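Local coordinates for protein phosphonate monoester hydrolase (Ruegeria pomeroyi, PDB 4UPK) that belongs to the sulfatase family of the alkaline phosphatase clan, enzymes built round a large mixed beta-sheet with helices packed against it, at residues Phe216-Asp219 with Gln220-Asn224; Arg326-Ala329 with His330-Thr334. All blocks are in the same frame, centred on the assembly; numbering follows the deposited sequence.

From the N terminus, the chain reaches contact 1 in helix 213-224, runs into strand 234-239 of the large mixed sheet, and comes to contact 2 in the last turns of helix 303-333, before strand 340-346. Neither contact closes a long loop: each joins successive turns of one helix, and the two follow in series without nesting or crossing. The centres of contact 1 and contact 2 lie about 13 Å apart, and the two touch. A salt bridge from Arg326 NH2 to Asp219 OD1 (2.7 Å) joins the helices, Leu222 CD1 packs on that same nitrogen, and Phe221 CE2 lies 3.6 Å from Val327 CG1. The two helices are thus tied together on the same sheet.

Contact 1: Phe216-Asp219 with Gln220-Asn224; sequences FLTD and QFLAN
Gln220 folds its side chain over one face of the Phe216 ring, one helical turn back. CG does the touching as a CH-pi contact, 3.9 Å from the ring centroid and displaced from the centre toward the rim. The chain then bends at chi2 (-34°), which lays the terminal amide almost flat along the ring, the two planes only 12° apart. OE1 comes over the same face, 3.6 Å from CE1 of Phe216. The ring is brought alongside because its CG stands anti to the backbone N (chi1 177°). Phe216 O accepts the Gln220 N-H at 3.0 Å, while Gln220 CG packs against the same oxygen at 3.3 Å.

A second pair, Thr218 and Leu222, lies side by side and points the same way, with methyl CG2 4.1 Å from CD1. The Thr218 hydroxyl turns back to Thr214 O and also meets Tyr239 OH. Further on, Asn224 ND2 reaches back to Gln220 O at 2.7 Å in a nearly straight bond lying in its own amide plane, while the Ala223 N-H bond to Asp219 O is weak.

Around the helix, Trp171 and His174 meet the Phe216 ring, and Asn177 of the second subunit bonds to Leu222 O. Leu217 and Phe221 pack on strand 234-239, Leu217 and Gln220 touch Thr161 of strand 158-162, and Thr218 and Leu222 lean on helix 303-333.

Contact 2: Arg326-Ala329 with His330-Thr334; sequences RVIA and HLKET
The carboxylate of Glu333 lies with one face over the carbonyl oxygen of Ala329. CD is 3.2 Å from Ala329 O, with OE1 and OE2 only slightly farther from that oxygen, so the group meets the carbonyl broadside rather than by an edge. At its rim, OE2 comes 3.8 Å from the Ala329 methyl. Ala329 O and Glu333 OE1 are both acceptors and are not hydrogen-bonded; Ala329 O takes the Glu333 N-H at 2.9 Å. A bend at chi2 (148°) curls the side chain back over its own helix. The other flat group, the His330 imidazole, lies oblique to Val327 O and extends beyond Arg326-Ala329 to Leu222 and Met225, its CG anti to the backbone N (chi1 173°).

On another flank, Ile328 and Lys332 run side by side and point the same way. Methyl CG2 of Ile328 touches Lys332 CE at 4.0 Å, an aliphatic contact that accompanies the lysine out to a cation-pi interaction with Tyr337. In the same turn, Lys332 N donates to Ile328 O, whereas the Leu331 N bond to Val327 O is long and weak.

Thr334 holds on to His330 O twice. Its OG1 (2.7 Å) and its backbone N (3.1 Å) both donate to that oxygen, approaching from opposite faces of the carbonyl plane, and OG1 also meets Gln336 NE2.

Val327 and Leu331 look inward onto Leu37 of strand 35-41, and Ile328 joins Leu331 on Ile342 of strand 340-346. These are the last turns of a long helix packed on the mixed sheet, one side inward and Lys332 and Glu333 exposed, consistent with the alpha/beta core of the alkaline phosphatase clan.

Contact 1: Phe216-Asp219 with Gln220-Asn224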
loop_
_atom_site.group_PDB
_atom_site.type_symbol
_atom_site.label_atom_id
_atom_site.label_comp_id
_atom_site.label_asym_id
_atom_site.label_seq_id
_atom_site.Cartn_x
_atom_site.Cartn_y
_atom_site.Cartn_z
ATOM N N PHE A 216 -20.779 20.833 -27.050
ATOM C CA PHE A 216 -21.195 20.358 -25.734
ATOM C C PHE A 216 -20.051 20.362 -24.721
ATOM O O PHE A 216 -20.261 20.844 -23.599
ATOM C CB PHE A 216 -21.897 18.985 -25.833
ATOM C CG PHE A 216 -22.276 18.403 -24.502
ATOM C CD1 PHE A 216 -23.457 18.781 -23.872
ATOM C CD2 PHE A 216 -21.409 17.539 -23.829
ATOM C CE1 PHE A 216 -23.779 18.293 -22.598
ATOM C CE2 PHE A 216 -21.727 17.058 -22.557
ATOM C CZ PHE A 216 -22.918 17.421 -21.956
ATOM N N LEU A 217 -18.859 19.840 -25.098
ATOM C CA LEU A 217 -17.696 19.801 -24.183
ATOM C C LEU A 217 -17.224 21.203 -23.805
ATOM O O LEU A 217 -16.971 21.462 -22.635
ATOM C CB LEU A 217 -16.537 18.952 -24.751
ATOM C CG LEU A 217 -15.365 18.645 -23.815
ATOM C CD1 LEU A 217 -15.802 17.900 -22.534
ATOM C CD2 LEU A 217 -14.333 17.867 -24.519
ATOM N N THR A 218 -17.184 22.113 -24.788
ATOM C CA THR A 218 -16.842 23.530 -24.633
ATOM C C THR A 218 -17.854 24.197 -23.697
ATOM O O THR A 218 -17.457 24.974 -22.819
ATOM C CB THR A 218 -16.795 24.237 -26.001
ATOM O OG1 THR A 218 -16.035 23.426 -26.899
ATOM C CG2 THR A 218 -16.187 25.638 -25.908
ATOM N N ASP A 219 -19.155 23.888 -23.885
ATOM C CA ASP A 219 -20.221 24.394 -23.024
ATOM C C ASP A 219 -20.039 23.926 -21.575
ATOM O O ASP A 219 -20.204 24.732 -20.674
ATOM C CB ASP A 219 -21.607 23.994 -23.563
ATOM C CG ASP A 219 -22.053 24.700 -24.836
ATOM O OD1 ASP A 219 -21.409 25.705 -25.226
ATOM O OD2 ASP A 219 -23.002 24.228 -25.457
ATOM N N GLN A 220 -19.636 22.667 -21.361
ATOM C CA GLN A 220 -19.371 22.094 -20.031
ATOM C C GLN A 220 -18.184 22.768 -19.334
ATOM O O GLN A 220 -18.262 23.052 -18.138
ATOM C CB GLN A 220 -19.231 20.563 -20.079
ATOM C CG GLN A 220 -20.518 19.805 -20.476
ATOM C CD GLN A 220 -21.804 20.430 -20.000
ATOM O OE1 GLN A 220 -22.534 21.075 -20.765
ATOM N NE2 GLN A 220 -22.102 20.277 -18.727
ATOM N N PHE A 221 -17.118 23.073 -20.096
ATOM C CA PHE A 221 -15.952 23.845 -19.636
ATOM C C PHE A 221 -16.405 25.243 -19.179
ATOM O O PHE A 221 -16.090 25.665 -18.067
ATOM C CB PHE A 221 -14.916 23.972 -20.778
ATOM C CG PHE A 221 -13.704 24.805 -20.454
ATOM C CD1 PHE A 221 -12.573 24.223 -19.876
ATOM C CD2 PHE A 221 -13.684 26.172 -20.726
ATOM C CE1 PHE A 221 -11.439 25.001 -19.583
ATOM C CE2 PHE A 221 -12.561 26.953 -20.410
ATOM C CZ PHE A 221 -11.447 26.362 -19.850
ATOM N N LEU A 222 -17.169 25.946 -20.038
ATOM C CA LEU A 222 -17.685 27.291 -19.746
ATOM C C LEU A 222 -18.785 27.339 -18.656
ATOM O O LEU A 222 -18.980 28.386 -18.033
ATOM C CB LEU A 222 -18.129 28.005 -21.025
ATOM C CG LEU A 222 -17.038 28.231 -22.077
ATOM C CD1 LEU A 222 -17.652 28.605 -23.421
ATOM C CD2 LEU A 222 -16.052 29.282 -21.631
ATOM N N ALA A 223 -19.469 26.207 -18.410
ATOM C CA ALA A 223 -20.493 26.102 -17.359
ATOM C C ALA A 223 -19.832 25.847 -15.996
ATOM O O ALA A 223 -20.482 25.993 -14.963
ATOM C CB ALA A 223 -21.466 24.963 -17.684
ATOM N N ASN A 224 -18.543 25.440 -15.994
ATOM C CA ASN A 224 -17.831 25.065 -14.780
ATOM C C ASN A 224 -16.641 25.921 -14.388
ATOM O O ASN A 224 -16.312 25.988 -13.199
ATOM C CB ASN A 224 -17.446 23.595 -14.836
ATOM C CG ASN A 224 -18.612 22.665 -14.648
ATOM O OD1 ASN A 224 -19.089 22.439 -13.534
ATOM N ND2 ASN A 224 -19.060 22.075 -15.737
#

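Contact 2: Arg326-Ala329 with His330-Thr334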
loop_
_atom_site.group_PDB
_atom_site.type_symbol
_atom_site.label_atom_id
_atom_site.label_comp_id
_atom_site.label_asym_id
_atom_site.label_seq_id
_atom_site.Cartn_x
_atom_site.Cartn_y
_atom_site.Cartn_z
ATOM N N ARG A 326 -13.759 30.483 -28.107
ATOM C CA ARG A 326 -14.657 30.755 -26.976
ATOM C C ARG A 326 -13.932 30.552 -25.650
ATOM O O ARG A 326 -14.219 31.272 -24.705
ATOM C CB ARG A 326 -15.886 29.836 -27.018
ATOM C CG ARG A 326 -16.853 30.061 -28.170
ATOM C CD ARG A 326 -17.844 28.903 -28.220
ATOM N NE ARG A 326 -18.776 28.959 -27.095
ATOM C CZ ARG A 326 -19.441 27.922 -26.595
ATOM N NH1 ARG A 326 -19.275 26.707 -27.102
ATOM N NH2 ARG A 326 -20.281 28.094 -25.585
ATOM N N VAL A 327 -13.040 29.533 -25.568
ATOM C CA VAL A 327 -12.218 29.204 -24.391
ATOM C C VAL A 327 -11.214 30.357 -24.150
ATOM O O VAL A 327 -11.085 30.833 -23.024
ATOM C CB VAL A 327 -11.527 27.818 -24.523
ATOM C CG1 VAL A 327 -10.596 27.550 -23.339
ATOM C CG2 VAL A 327 -12.561 26.696 -24.654
ATOM N N ILE A 328 -10.544 30.824 -25.226
ATOM C CA ILE A 328 -9.611 31.959 -25.193
ATOM C C ILE A 328 -10.355 33.228 -24.777
ATOM O O ILE A 328 -9.869 33.923 -23.896
ATOM C CB ILE A 328 -8.836 32.139 -26.551
ATOM C CG1 ILE A 328 -7.964 30.899 -26.924
ATOM C CG2 ILE A 328 -8.026 33.452 -26.586
ATOM C CD1 ILE A 328 -6.883 30.421 -25.845
ATOM N N ALA A 329 -11.535 33.520 -25.403
ATOM C CA ALA A 329 -12.373 34.688 -25.103
ATOM C C ALA A 329 -12.749 34.740 -23.628
ATOM O O ALA A 329 -12.706 35.822 -23.045
ATOM C CB ALA A 329 -13.633 34.705 -25.973
ATOM N N HIS A 330 -13.063 33.581 -23.014
ATOM C CA HIS A 330 -13.368 33.461 -21.586
ATOM C C HIS A 330 -12.189 33.930 -20.725
ATOM O O HIS A 330 -12.408 34.608 -19.724
ATOM C CB HIS A 330 -13.719 32.000 -21.219
ATOM C CG HIS A 330 -13.879 31.778 -19.744
ATOM N ND1 HIS A 330 -14.981 32.265 -19.048
ATOM C CD2 HIS A 330 -13.040 31.172 -18.869
ATOM C CE1 HIS A 330 -14.784 31.932 -17.783
ATOM N NE2 HIS A 330 -13.634 31.268 -17.623
ATOM N N LEU A 331 -10.956 33.525 -21.081
ATOM C CA LEU A 331 -9.739 33.882 -20.345
ATOM C C LEU A 331 -9.480 35.391 -20.414
ATOM O O LEU A 331 -9.142 35.992 -19.395
ATOM C CB LEU A 331 -8.513 33.118 -20.861
ATOM C CG LEU A 331 -8.461 31.596 -20.681
ATOM C CD1 LEU A 331 -7.196 31.064 -21.244
ATOM C CD2 LEU A 331 -8.586 31.178 -19.219
ATOM N N LYS A 332 -9.660 35.990 -21.608
ATOM C CA LYS A 332 -9.496 37.424 -21.848
ATOM C C LYS A 332 -10.541 38.229 -21.067
ATOM O O LYS A 332 -10.186 39.208 -20.411
ATOM C CB LYS A 332 -9.585 37.747 -23.350
ATOM C CG LYS A 332 -8.538 37.004 -24.190
ATOM C CD LYS A 332 -7.839 37.908 -25.168
ATOM C CE LYS A 332 -6.788 37.173 -25.941
ATOM N NZ LYS A 332 -6.008 38.100 -26.795
ATOM N N GLU A 333 -11.814 37.800 -21.126
ATOM C CA GLU A 333 -12.956 38.419 -20.460
ATOM C C GLU A 333 -12.801 38.445 -18.951
ATOM O O GLU A 333 -13.253 39.396 -18.328
ATOM C CB GLU A 333 -14.252 37.673 -20.827
ATOM C CG GLU A 333 -14.880 38.146 -22.131
ATOM C CD GLU A 333 -15.630 37.102 -22.941
ATOM O OE1 GLU A 333 -16.094 36.090 -22.358
ATOM O OE2 GLU A 333 -15.758 37.305 -24.171
ATOM N N THR A 334 -12.205 37.384 -18.364
ATOM C CA THR A 334 -11.991 37.233 -16.922
ATOM C C THR A 334 -10.640 37.812 -16.468
ATOM O O THR A 334 -10.347 37.825 -15.264
ATOM C CB THR A 334 -12.165 35.754 -16.501
ATOM O OG1 THR A 334 -11.286 34.914 -17.260
ATOM C CG2 THR A 334 -13.603 35.262 -16.645
#